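Local atomic coordinates of nucleocapsid (Crimean-congo hemorrhagic fever virus, PDB entry 4AKL), a protein that binds single- and double-stranded RNA, probably packages the viral genome, and is likely to cut double-stranded DNA without sequence specificity. Residues G87-G92 with V319-F324; E94-E97 with T102-S105; L170-R175 with F441-M446; I373-A378 with A382-E387; M388-G393 with Q463-N468. All blocks are in the same frame, centred on the assembly; numbering follows the deposited sequence. Where two conformers were deposited one is given.

Interaction 1: residues G87-G92 with V319-F324; sequences GIVKKG and VTPETF
The phenyl ring of Phe324 takes a methyl group of Val89 on one face. Val89 CG2 stands 3.7 Å from the centroid of the Phe324 ring and only 8° off its normal, a CH-pi contact so well centred that no ring carbon is favoured by more than a few tenths of an ångström. Phe392 also meets this aromatic group, ring to ring, edge-to-face. The other methyl of Val89, CG1, anti to the backbone N (chi1 166°), reaches the start of the turn while still touching the root of the Phe324 side chain, with Val89 CG1 3.9 Å from Pro321 CA. The next residue, Lys90, adds only the root of its chain. Its CG lies 3.7 Å from Pro321 CG, the two side chains crossing at about a right angle, and the bend at chi3 then carries the ammonium end away from the loop. Contact between the segments is apolar, and the polar atoms of segment 319-324 are used to shape the loop itself. Thr320 N donates to Thr323 OG1 at 3.0 Å, nearly straight at 172°, while Thr323 N returns a bond to Thr320 OG1. Leu314 and Tyr311 of helix 306-316 pack beside the same cluster, Leu314 on Phe324 and Tyr311 on Val89. The second of the threonine bonds makes Thr320 the head of an ST motif, a compact turn that delivers Pro321 and Phe324 to the flank of helix 86-98 in the loop leading to helix 324-336.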
# COMPACT_ATOMS: atom_id res chain seq x y z
N GLY A 87 19.46 -9.51 -9.89
CA GLY A 87 18.36 -10.41 -10.31
C GLY A 87 16.97 -9.84 -10.21
O GLY A 87 16.14 -9.94 -11.15
N ILE A 88 16.69 -9.22 -9.08
CA ILE A 88 15.37 -8.59 -8.85
C ILE A 88 15.20 -7.28 -9.68
O ILE A 88 14.15 -7.03 -10.27
CB ILE A 88 15.14 -8.39 -7.35
CG1 ILE A 88 15.05 -9.76 -6.66
CG2 ILE A 88 13.92 -7.49 -7.10
CD1 ILE A 88 13.80 -10.55 -7.03
N VAL A 89 16.24 -6.47 -9.76
CA VAL A 89 16.22 -5.30 -10.69
C VAL A 89 15.85 -5.69 -12.14
O VAL A 89 14.98 -5.04 -12.76
CB VAL A 89 17.54 -4.49 -10.60
CG1 VAL A 89 17.69 -3.48 -11.80
CG2 VAL A 89 17.58 -3.71 -9.27
N LYS A 90 16.49 -6.74 -12.68
CA LYS A 90 16.17 -7.20 -14.03
C LYS A 90 14.74 -7.73 -14.15
O LYS A 90 13.98 -7.33 -15.00
CB LYS A 90 17.12 -8.29 -14.52
CG LYS A 90 18.38 -7.76 -15.17
CD LYS A 90 19.28 -8.89 -15.69
CE LYS A 90 20.15 -9.49 -14.58
NZ LYS A 90 20.71 -10.86 -15.00
N LYS A 91 14.40 -8.66 -13.28
CA LYS A 91 13.07 -9.24 -13.34
C LYS A 91 12.01 -8.23 -13.05
O LYS A 91 11.04 -8.15 -13.79
CB LYS A 91 12.96 -10.42 -12.40
CG LYS A 91 13.81 -11.63 -12.92
CD LYS A 91 13.47 -12.89 -12.21
CE LYS A 91 13.90 -12.90 -10.77
NZ LYS A 91 13.91 -14.35 -10.24
N GLY A 92 12.22 -7.43 -12.02
CA GLY A 92 11.27 -6.36 -11.60
C GLY A 92 10.97 -5.29 -12.65
O GLY A 92 9.84 -4.81 -12.74
N VAL A 319 14.34 3.64 -16.45
CA VAL A 319 15.54 3.14 -15.79
C VAL A 319 15.87 1.71 -16.29
O VAL A 319 14.99 0.92 -16.50
CB VAL A 319 15.40 3.18 -14.27
CG1 VAL A 319 16.61 2.56 -13.62
CG2 VAL A 319 15.15 4.64 -13.79
N THR A 320 17.15 1.41 -16.47
CA THR A 320 17.54 0.08 -16.96
C THR A 320 18.38 -0.57 -15.88
O THR A 320 18.81 0.11 -14.93
CB THR A 320 18.35 0.17 -18.25
OG1 THR A 320 19.69 0.62 -17.95
CG2 THR A 320 17.66 1.11 -19.27
N PRO A 321 18.62 -1.88 -16.01
CA PRO A 321 19.55 -2.50 -15.08
C PRO A 321 20.89 -1.78 -15.09
O PRO A 321 21.54 -1.68 -14.04
CB PRO A 321 19.67 -3.92 -15.62
CG PRO A 321 18.29 -4.17 -16.20
CD PRO A 321 17.90 -2.88 -16.82
N GLU A 322 21.30 -1.25 -16.24
CA GLU A 322 22.61 -0.59 -16.33
C GLU A 322 22.64 0.82 -15.71
O GLU A 322 23.65 1.20 -15.18
CB GLU A 322 23.15 -0.61 -17.78
CG GLU A 322 23.55 -2.03 -18.27
CD GLU A 322 22.31 -2.93 -18.53
OE1 GLU A 322 21.23 -2.40 -18.95
OE2 GLU A 322 22.41 -4.16 -18.30
N THR A 323 21.56 1.58 -15.77
CA THR A 323 21.53 2.90 -15.12
C THR A 323 21.00 2.86 -13.69
O THR A 323 21.10 3.87 -12.97
CB THR A 323 20.68 3.89 -15.92
OG1 THR A 323 19.37 3.36 -16.10
CG2 THR A 323 21.30 4.12 -17.31
N PHE A 324 20.47 1.71 -13.26
CA PHE A 324 19.89 1.60 -11.89
C PHE A 324 20.84 2.02 -10.79
O PHE A 324 20.41 2.69 -9.87
CB PHE A 324 19.38 0.18 -11.61
CG PHE A 324 19.00 -0.04 -10.19
CD1 PHE A 324 17.75 0.37 -9.73
CD2 PHE A 324 19.88 -0.60 -9.30
CE1 PHE A 324 17.40 0.18 -8.39
CE2 PHE A 324 19.53 -0.78 -7.97
CZ PHE A 324 18.31 -0.40 -7.53

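Interaction 2: residues E94-E97 with T102-S105; sequences EWFE and TIKS
With chi1 at -173°, Trp95 swings its indole anti to the backbone N, whereas Phe96 turns its ring anti to its own carbonyl carbon (chi1 -68°); from neighbouring places on helix 86-98 both rings turn an edge toward Ile103. That isoleucine answers with two branches. Its CG2 methyl comes to the edge of the indole's six-membered ring, with Ile103 CG2 4.1 Å from Trp95 CH2 and as close to CZ3. The longer branch ends at the rim of the phenyl group, where Ile103 CD1 lies 3.8 Å from Phe96 CD1 and in the plane of that ring. The aromatic pair is itself interlocked: Trp95 CE3 sits 3.9 Å above the centre of the Phe96 ring, so each ring limits how the other can turn. Around them, Tyr312 and Ala129 touch Ile103, joining this short connection to helices 306-316 and 120-136. The indole N-H is hydrogen-bonded to Asp136, so the one polar atom of this ring has its partner away from Ile103. What remains between the segments is purely apolar: aliphatic methyls against aromatic rims in a buried setting, where shape and exclusion of water, not directed bonds, hold the end of helix 86-98 to the start of helix 104-107.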
# COMPACT_ATOMS: atom_id res chain seq x y z
N GLU A 94 11.73 -5.82 -16.09
CA GLU A 94 11.20 -6.59 -17.26
C GLU A 94 9.72 -6.92 -17.08
O GLU A 94 8.95 -6.90 -18.04
CB GLU A 94 12.05 -7.84 -17.54
CG GLU A 94 11.72 -8.66 -18.86
CD GLU A 94 11.81 -7.86 -20.23
OE1 GLU A 94 12.24 -6.68 -20.28
OE2 GLU A 94 11.41 -8.46 -21.25
N TRP A 95 9.29 -7.17 -15.84
CA TRP A 95 7.89 -7.54 -15.63
C TRP A 95 6.89 -6.52 -16.27
O TRP A 95 5.92 -6.92 -16.89
CB TRP A 95 7.62 -7.74 -14.16
CG TRP A 95 6.24 -8.29 -13.86
CD1 TRP A 95 5.92 -9.59 -13.66
CD2 TRP A 95 5.02 -7.55 -13.73
NE1 TRP A 95 4.56 -9.72 -13.41
CE2 TRP A 95 3.98 -8.48 -13.44
CE3 TRP A 95 4.69 -6.19 -13.82
CZ2 TRP A 95 2.64 -8.09 -13.25
CZ3 TRP A 95 3.33 -5.80 -13.64
CH2 TRP A 95 2.34 -6.74 -13.35
N PHE A 96 7.16 -5.22 -16.12
CA PHE A 96 6.29 -4.17 -16.72
C PHE A 96 6.23 -4.24 -18.24
O PHE A 96 5.18 -4.04 -18.83
CB PHE A 96 6.72 -2.76 -16.19
CG PHE A 96 6.43 -2.61 -14.75
CD1 PHE A 96 5.15 -2.28 -14.34
CD2 PHE A 96 7.41 -2.88 -13.79
CE1 PHE A 96 4.84 -2.17 -12.98
CE2 PHE A 96 7.10 -2.78 -12.44
CZ PHE A 96 5.83 -2.43 -12.03
N GLU A 97 7.35 -4.59 -18.85
CA GLU A 97 7.44 -4.79 -20.29
C GLU A 97 6.60 -5.99 -20.76
O GLU A 97 5.95 -5.92 -21.81
CB GLU A 97 8.91 -5.02 -20.68
CG GLU A 97 9.30 -4.30 -21.96
CD GLU A 97 9.41 -2.83 -21.74
OE1 GLU A 97 10.36 -2.40 -21.02
OE2 GLU A 97 8.53 -2.08 -22.28
N THR A 102 -1.95 -5.87 -18.65
CA THR A 102 -2.75 -6.09 -17.43
C THR A 102 -2.90 -4.87 -16.50
O THR A 102 -3.79 -4.85 -15.66
CB THR A 102 -2.21 -7.30 -16.57
OG1 THR A 102 -0.81 -7.44 -16.79
CG2 THR A 102 -2.88 -8.59 -16.94
N ILE A 103 -2.02 -3.87 -16.64
CA ILE A 103 -2.02 -2.68 -15.81
C ILE A 103 -2.46 -1.42 -16.54
O ILE A 103 -2.40 -0.34 -15.98
CB ILE A 103 -0.65 -2.48 -15.20
CG1 ILE A 103 0.38 -1.96 -16.21
CG2 ILE A 103 -0.19 -3.81 -14.55
CD1 ILE A 103 1.64 -1.39 -15.55
N LYS A 104 -2.92 -1.56 -17.78
CA LYS A 104 -3.28 -0.44 -18.62
C LYS A 104 -4.35 0.49 -17.99
O LYS A 104 -4.39 1.68 -18.29
CB LYS A 104 -3.71 -0.92 -20.04
CG LYS A 104 -5.00 -1.71 -20.10
CD LYS A 104 -5.65 -1.78 -21.54
CE LYS A 104 -5.01 -2.84 -22.47
NZ LYS A 104 -6.07 -3.53 -23.35
N SER A 105 -5.20 -0.06 -17.11
CA SER A 105 -6.31 0.73 -16.53
C SER A 105 -5.83 1.97 -15.75
O SER A 105 -6.49 3.03 -15.77
CB SER A 105 -7.28 -0.16 -15.69
OG SER A 105 -6.67 -0.67 -14.53

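Interaction 3: residues L170-R175 with F441-M446; sequences LSDMIR and FNIQDM. Unlike the reference sequence in segment 441-446: Asp445 (reference His).
Ile443 and Gln444 lead a type I beta turn, Ile443 to Met446, that meets the flank of helix 163-181 at Asp172 and Arg175. Ile443 comes first: its CG2 methyl, anti to the backbone N, is 3.4 Å from Asp172 OD2, while the rest of the side chain leads off toward Phe434 and Gln437 of helix 425-440. Asp172 OD2 also forms a salt bridge with Arg176. At Gln444, CG, set anti to the carbonyl carbon (chi1 -76°), lies over one face of the Arg175 guanidinium, 3.3 Å above the plane and offset toward the rim; the bend at chi2 then turns the amide toward Asp172. Gln444 NE2 lies 3.4 Å from Asp172 OD1, a bond both weak and doubtful, since Gln444 was modelled in two conformers and these contacts belong to one. Met446 closes the turn by donating its backbone N to Ile443 O. The two arginines probably favour the charged form of Asp172, though Glu452 close to OD2 would work the other way. Arg175 approaches side-on, with Asp172 OD1 in the guanidinium plane and taking both N-H groups: Arg175 NE stands 2.8 Å from Asp172 OD1 and Arg175 NH2 3.0 Å from it.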
# COMPACT_ATOMS: atom_id res chain seq x y z
N LEU A 170 -4.22 7.91 17.29
CA LEU A 170 -5.43 7.19 16.90
C LEU A 170 -6.72 8.05 16.85
O LEU A 170 -7.56 7.86 15.94
CB LEU A 170 -5.65 5.99 17.82
CG LEU A 170 -4.74 4.80 17.57
CD1 LEU A 170 -4.95 3.76 18.70
CD2 LEU A 170 -5.08 4.16 16.21
N SER A 171 -6.89 8.96 17.79
CA SER A 171 -8.05 9.89 17.77
C SER A 171 -8.06 10.75 16.50
O SER A 171 -9.13 11.00 15.89
CB SER A 171 -8.03 10.80 18.99
OG SER A 171 -8.05 10.03 20.20
N ASP A 172 -6.89 11.23 16.10
CA ASP A 172 -6.82 12.02 14.89
C ASP A 172 -7.02 11.10 13.68
O ASP A 172 -7.62 11.51 12.68
CB ASP A 172 -5.49 12.73 14.78
CG ASP A 172 -5.43 13.64 13.58
OD1 ASP A 172 -6.31 14.52 13.44
OD2 ASP A 172 -4.53 13.45 12.79
N MET A 173 -6.50 9.89 13.76
CA MET A 173 -6.62 8.94 12.65
C MET A 173 -8.09 8.60 12.47
O MET A 173 -8.57 8.65 11.34
CB MET A 173 -5.74 7.69 12.86
CG MET A 173 -4.25 7.99 12.84
SD MET A 173 -3.12 6.84 13.70
CE MET A 173 -3.15 5.41 12.61
N ILE A 174 -8.81 8.31 13.56
CA ILE A 174 -10.27 8.01 13.50
C ILE A 174 -11.09 9.24 13.05
O ILE A 174 -12.07 9.09 12.30
CB ILE A 174 -10.83 7.46 14.85
CG1 ILE A 174 -10.18 6.11 15.22
CG2 ILE A 174 -12.39 7.26 14.80
CD1 ILE A 174 -10.46 5.64 16.69
N ARG A 175 -10.72 10.43 13.52
CA ARG A 175 -11.29 11.69 13.00
C ARG A 175 -11.17 11.75 11.46
O ARG A 175 -12.13 12.13 10.78
CB ARG A 175 -10.58 12.91 13.61
CG ARG A 175 -11.08 14.29 13.10
CD ARG A 175 -10.16 15.41 13.55
NE ARG A 175 -8.88 15.41 12.81
CZ ARG A 175 -8.66 16.00 11.63
NH1 ARG A 175 -9.62 16.66 10.99
NH2 ARG A 175 -7.45 15.92 11.09
N PHE A 441 4.00 22.36 13.40
CA PHE A 441 2.97 22.54 12.38
C PHE A 441 1.63 22.06 12.84
O PHE A 441 1.54 21.27 13.78
CB PHE A 441 3.30 21.73 11.12
CG PHE A 441 4.69 21.92 10.59
CD1 PHE A 441 5.01 22.98 9.75
CD2 PHE A 441 5.71 21.01 10.94
CE1 PHE A 441 6.34 23.14 9.26
CE2 PHE A 441 7.03 21.15 10.47
CZ PHE A 441 7.35 22.20 9.63
N ASN A 442 0.57 22.52 12.15
CA ASN A 442 -0.80 22.06 12.39
C ASN A 442 -1.02 20.66 11.79
O ASN A 442 -1.01 20.52 10.60
CB ASN A 442 -1.81 23.04 11.79
CG ASN A 442 -3.24 22.84 12.33
OD1 ASN A 442 -3.56 21.83 13.02
ND2 ASN A 442 -4.11 23.83 12.03
N ILE A 443 -1.23 19.66 12.64
CA ILE A 443 -1.48 18.26 12.23
C ILE A 443 -2.71 18.16 11.35
O ILE A 443 -2.64 17.67 10.20
CB ILE A 443 -1.66 17.33 13.52
CG1 ILE A 443 -0.33 17.06 14.17
CG2 ILE A 443 -2.34 15.96 13.23
CD1 ILE A 443 0.75 16.55 13.18
N GLN A 444 -3.81 18.67 11.89
CA GLN A 444 -5.13 18.61 11.24
C GLN A 444 -5.17 19.24 9.83
O GLN A 444 -6.03 18.88 9.04
CB GLN A 444 -6.23 19.20 12.15
CG GLN A 444 -6.67 18.29 13.33
CD GLN A 444 -5.77 18.33 14.55
OE1 GLN A 444 -4.99 19.26 14.75
NE2 GLN A 444 -5.88 17.29 15.39
N ASP A 445 -4.26 20.17 9.52
CA ASP A 445 -4.22 20.77 8.15
C ASP A 445 -3.48 19.99 7.06
O ASP A 445 -3.56 20.35 5.85
CB ASP A 445 -3.64 22.17 8.19
CG ASP A 445 -4.67 23.20 8.49
OD1 ASP A 445 -5.62 22.90 9.26
OD2 ASP A 445 -4.53 24.32 7.96
N MET A 446 -2.75 18.96 7.46
CA MET A 446 -2.04 18.15 6.50
C MET A 446 -2.98 17.06 6.01
O MET A 446 -3.64 16.43 6.82
CB MET A 446 -0.82 17.51 7.15
CG MET A 446 0.14 18.50 7.76
SD MET A 446 1.50 17.63 8.55
CE MET A 446 2.64 17.48 7.17

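Interaction 4: residues I373-A378 with A382-E387; sequences IYMHPA and AGRISE
Arg384 and Met375 slide past each other in opposite directions, the arginine reaching from a type I beta turn, Ala382 to Ile385, into the loop ahead of helix 385-392. The contact is local in sequence: the arginine of the turn bonds back to the backbone of the loop just before it. The arm is extended from CG to NE, with CG anti to the carbonyl carbon (chi1 -78°), and this length lets the charged end cross to the backbone of residues 375-377. Met375 runs beside it and bends only at chi3, so that Met375 SD comes to 3.8 Å from Arg384 NH1 at an oblique angle to the guanidinium plane. The flat group uses its rim for its polar partners. His376 O lies there, almost in the guanidinium plane, and a water occupies another place on the rim; over one face is Pro377 O. Arg384 NH1 also bonds Val379 O, so this nitrogen is shared between two carbonyls of the same loop, and both help to fix the rotation of the group. Trp313 of helix 306-316 packs on the arginine. The side chain of His376 leaves the backbone pointing away from 382-387; its ND1 accepts from Ala378 N at 3.1 Å, while NE2 bonds Gln122 O on helix 120-136. The water extends the grip, donating to Met375 O and accepting from Arg384 NH2 at 2.6 Å. The direct bond within these segments runs from Arg384 NH1 to His376 O, 3.0 Å with an angle of 156° at the hydrogen, although the donor sits tilted 31° from the carbonyl plane.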
# COMPACT_ATOMS: atom_id res chain seq x y z
N ILE A 373 -5.06 11.98 0.33
CA ILE A 373 -5.37 10.67 0.81
C ILE A 373 -6.02 9.85 -0.34
O ILE A 373 -5.95 8.59 -0.37
CB ILE A 373 -6.27 10.78 2.08
CG1 ILE A 373 -6.29 9.48 2.90
CG2 ILE A 373 -7.72 11.19 1.70
CD1 ILE A 373 -4.89 8.94 3.45
N TYR A 374 -6.66 10.54 -1.29
CA TYR A 374 -7.33 9.85 -2.35
C TYR A 374 -6.47 9.44 -3.54
O TYR A 374 -6.93 8.68 -4.39
CB TYR A 374 -8.45 10.72 -2.89
CG TYR A 374 -9.56 10.91 -1.92
CD1 TYR A 374 -10.25 9.81 -1.41
CD2 TYR A 374 -9.96 12.19 -1.54
CE1 TYR A 374 -11.31 9.96 -0.52
CE2 TYR A 374 -11.01 12.36 -0.66
CZ TYR A 374 -11.68 11.22 -0.15
OH TYR A 374 -12.71 11.38 0.71
N MET A 375 -5.26 9.95 -3.60
CA MET A 375 -4.36 9.69 -4.72
C MET A 375 -4.17 8.22 -4.97
O MET A 375 -4.10 7.44 -4.02
CB MET A 375 -2.99 10.32 -4.44
CG MET A 375 -2.07 10.33 -5.61
SD MET A 375 -0.54 11.23 -5.25
CE MET A 375 -1.10 12.88 -5.36
N HIS A 376 -4.09 7.84 -6.23
CA HIS A 376 -3.81 6.43 -6.60
C HIS A 376 -2.42 6.07 -6.16
O HIS A 376 -1.48 6.91 -6.26
CB HIS A 376 -3.98 6.23 -8.09
CG HIS A 376 -3.91 4.80 -8.55
ND1 HIS A 376 -2.73 4.12 -8.69
CD2 HIS A 376 -4.88 3.94 -8.95
CE1 HIS A 376 -2.97 2.90 -9.13
NE2 HIS A 376 -4.27 2.77 -9.31
N PRO A 377 -2.22 4.81 -5.65
CA PRO A 377 -0.94 4.42 -5.08
C PRO A 377 0.24 4.28 -6.00
O PRO A 377 1.39 4.08 -5.51
CB PRO A 377 -1.24 3.03 -4.47
CG PRO A 377 -2.41 2.51 -5.21
CD PRO A 377 -3.23 3.76 -5.43
N ALA A 378 -0.00 4.37 -7.29
CA ALA A 378 1.04 4.29 -8.31
C ALA A 378 1.48 5.68 -8.74
O ALA A 378 2.29 5.77 -9.65
CB ALA A 378 0.55 3.53 -9.50
N ALA A 382 6.80 14.15 -4.31
CA ALA A 382 8.07 14.44 -3.64
C ALA A 382 8.14 13.60 -2.35
O ALA A 382 9.15 12.98 -2.11
CB ALA A 382 8.24 16.00 -3.34
N GLY A 383 7.06 13.54 -1.57
CA GLY A 383 7.05 12.76 -0.36
C GLY A 383 7.15 11.25 -0.62
O GLY A 383 7.66 10.54 0.23
N ARG A 384 6.71 10.75 -1.77
CA ARG A 384 6.87 9.31 -2.13
C ARG A 384 8.25 8.92 -2.60
O ARG A 384 8.54 7.75 -2.71
CB ARG A 384 5.78 8.91 -3.10
CG ARG A 384 4.45 8.70 -2.33
CD ARG A 384 3.29 8.49 -3.26
NE ARG A 384 2.13 8.02 -2.53
CZ ARG A 384 0.97 7.70 -3.05
NH1 ARG A 384 0.75 7.77 -4.38
NH2 ARG A 384 0.00 7.29 -2.23
N ILE A 385 9.15 9.89 -2.82
CA ILE A 385 10.52 9.58 -3.17
C ILE A 385 11.15 8.68 -2.06
O ILE A 385 11.98 7.78 -2.36
CB ILE A 385 11.33 10.87 -3.52
CG1 ILE A 385 11.01 11.34 -4.97
CG2 ILE A 385 12.83 10.63 -3.43
CD1 ILE A 385 11.63 10.51 -6.17
N SER A 386 10.72 8.90 -0.82
CA SER A 386 11.14 8.08 0.31
C SER A 386 10.79 6.55 0.16
O SER A 386 11.51 5.73 0.69
CB SER A 386 10.59 8.63 1.65
OG SER A 386 9.17 8.61 1.68
N GLU A 387 9.72 6.21 -0.59
CA GLU A 387 9.35 4.81 -0.87
C GLU A 387 10.45 4.19 -1.71
O GLU A 387 10.93 3.12 -1.41
CB GLU A 387 8.02 4.72 -1.64
CG GLU A 387 6.80 5.34 -0.97
CD GLU A 387 6.26 4.49 0.13
OE1 GLU A 387 6.14 3.31 -0.09
OE2 GLU A 387 5.92 5.00 1.20
O HOH W 1 -2.32 6.04 -2.29

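Interaction 5: residues M388-G393 with Q463-N468; sequences MGVCFG and QSPFQN
An ST turn headed by Ser464, overlapping a type I beta turn from Ser464 to Gln467, presents Pro465 and Phe466 to Val390 and Cys391 near the end of helix 385-392. The contact lies in the buried interior, where a loop after helix 450-460 passes over this short helix. Val390 meets the proline. Its CG2 methyl is anti to the backbone N while CG1 takes the tight place between N and the carbonyl carbon (chi1 70°), and the outcome is Val390 CG2 at 3.8 Å from Pro465 CG, methyl against ring. Phe466 brings the far end of its ring up to the helix backbone. Its CE1 lies 3.9 Å from Cys391 CA, which sits at the ring's edge near its plane, and CZ comes to 3.7 Å from Val390 O, approached obliquely. The phenyl group therefore meets the main chain as well as the cysteine side chain. On another flank, Glu79, Cys80 and Ala83 of helix 77-83 touch the same ring, so it is wedged between two helices. The turn that carries it is held by its own side chains: Phe466 N donates to Ser464 OG at 3.0 Å, an almost straight bond of 165°, and Gln467 folds its amide back so that OE1 accepts from Gln463 N in the carbonyl plane. Ser464 OG is tied further to Asn144 O, and Phe466 O receives Arg134 of helix 120-136. The thiol of Cys391 completes the contact as a sulfur-aromatic neighbour, SG 4.0 Å from Phe466 CE1 and set obliquely to the ring, 67° off the normal at its centroid.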
# COMPACT_ATOMS: atom_id res chain seq x y z
N MET A 388 10.84 4.90 -2.77
CA MET A 388 11.97 4.46 -3.60
C MET A 388 13.25 4.42 -2.78
O MET A 388 14.06 3.51 -2.96
CB MET A 388 12.16 5.39 -4.80
CG MET A 388 10.97 5.50 -5.70
SD MET A 388 11.27 6.53 -7.18
CE MET A 388 12.22 5.36 -8.10
N GLY A 389 13.44 5.39 -1.87
CA GLY A 389 14.65 5.47 -1.08
C GLY A 389 14.82 4.25 -0.15
O GLY A 389 15.90 3.74 -0.01
N VAL A 390 13.76 3.80 0.50
CA VAL A 390 13.92 2.61 1.34
C VAL A 390 14.22 1.34 0.50
O VAL A 390 14.95 0.47 0.94
CB VAL A 390 12.72 2.38 2.32
CG1 VAL A 390 11.47 1.96 1.56
CG2 VAL A 390 13.09 1.38 3.36
N CYS A 391 13.69 1.26 -0.72
CA CYS A 391 14.00 0.08 -1.55
C CYS A 391 15.40 0.02 -2.16
O CYS A 391 16.02 -1.05 -2.24
CB CYS A 391 13.00 0.03 -2.69
SG CYS A 391 11.28 -0.13 -2.30
N PHE A 392 15.88 1.19 -2.65
CA PHE A 392 17.09 1.29 -3.49
C PHE A 392 18.17 2.22 -2.96
O PHE A 392 19.27 2.28 -3.55
CB PHE A 392 16.74 1.83 -4.88
CG PHE A 392 15.51 1.21 -5.51
CD1 PHE A 392 15.34 -0.16 -5.58
CD2 PHE A 392 14.54 2.00 -6.07
CE1 PHE A 392 14.23 -0.69 -6.17
CE2 PHE A 392 13.42 1.46 -6.66
CZ PHE A 392 13.28 0.14 -6.71
N GLY A 393 17.89 2.92 -1.86
CA GLY A 393 18.78 3.95 -1.36
C GLY A 393 19.43 3.83 -0.01
O GLY A 393 20.18 4.71 0.33
N GLN A 463 6.16 -5.70 9.79
CA GLN A 463 7.43 -5.66 10.46
C GLN A 463 8.63 -5.50 9.48
O GLN A 463 9.77 -5.75 9.86
CB GLN A 463 7.59 -6.91 11.29
CG GLN A 463 6.60 -6.94 12.40
CD GLN A 463 6.77 -8.08 13.30
OE1 GLN A 463 5.98 -8.23 14.20
NE2 GLN A 463 7.80 -8.91 13.09
N SER A 464 8.33 -5.07 8.25
CA SER A 464 9.29 -4.78 7.23
C SER A 464 8.61 -3.86 6.23
O SER A 464 7.37 -3.98 6.02
CB SER A 464 9.74 -6.05 6.53
OG SER A 464 10.38 -5.80 5.29
N PRO A 465 9.40 -2.94 5.60
CA PRO A 465 8.88 -2.16 4.49
C PRO A 465 8.54 -2.95 3.23
O PRO A 465 7.83 -2.41 2.38
CB PRO A 465 10.00 -1.13 4.20
CG PRO A 465 11.20 -1.64 4.81
CD PRO A 465 10.78 -2.56 5.95
N PHE A 466 9.05 -4.21 3.11
CA PHE A 466 8.87 -5.02 1.92
C PHE A 466 7.70 -5.98 1.96
O PHE A 466 7.53 -6.74 1.04
CB PHE A 466 10.17 -5.74 1.60
CG PHE A 466 11.28 -4.79 1.39
CD1 PHE A 466 11.39 -4.12 0.20
CD2 PHE A 466 12.18 -4.52 2.40
CE1 PHE A 466 12.43 -3.14 -0.00
CE2 PHE A 466 13.20 -3.56 2.21
CZ PHE A 466 13.31 -2.88 0.98
N GLN A 467 6.90 -5.91 3.00
CA GLN A 467 5.65 -6.64 3.11
C GLN A 467 4.53 -5.91 2.44
O GLN A 467 4.47 -4.71 2.49
CB GLN A 467 5.28 -6.89 4.59
CG GLN A 467 6.03 -8.03 5.17
CD GLN A 467 6.11 -8.02 6.68
OE1 GLN A 467 5.89 -6.98 7.35
NE2 GLN A 467 6.46 -9.18 7.24
N ASN A 468 3.64 -6.64 1.80
CA ASN A 468 2.40 -6.10 1.21
C ASN A 468 1.34 -6.49 2.19
O ASN A 468 1.26 -7.67 2.61
CB ASN A 468 2.18 -6.67 -0.19
CG ASN A 468 0.74 -6.45 -0.74
OD1 ASN A 468 -0.28 -6.80 -0.11
ND2 ASN A 468 0.67 -5.89 -1.94

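Along the chain, interaction 2 is nested inside the loop closed by interaction 1, and both use helix 86-98, their centres about 15 Å apart. Interactions 4 and 5 share helix 385-392 in the same way, with centres about 14 Å apart, and 4 is nested within the span closed by interaction 3. Interactions 1 and 5 touch through Phe324 and Phe392, so the 319-324 loop packs against helix 385-392. Helix 306-316 runs beside interactions 1, 2, 4 and 5. Interaction 3 lies apart, about 39 Å between centres from interaction 1 and across the chain's centre, tying the C-terminal part to helix 163-181.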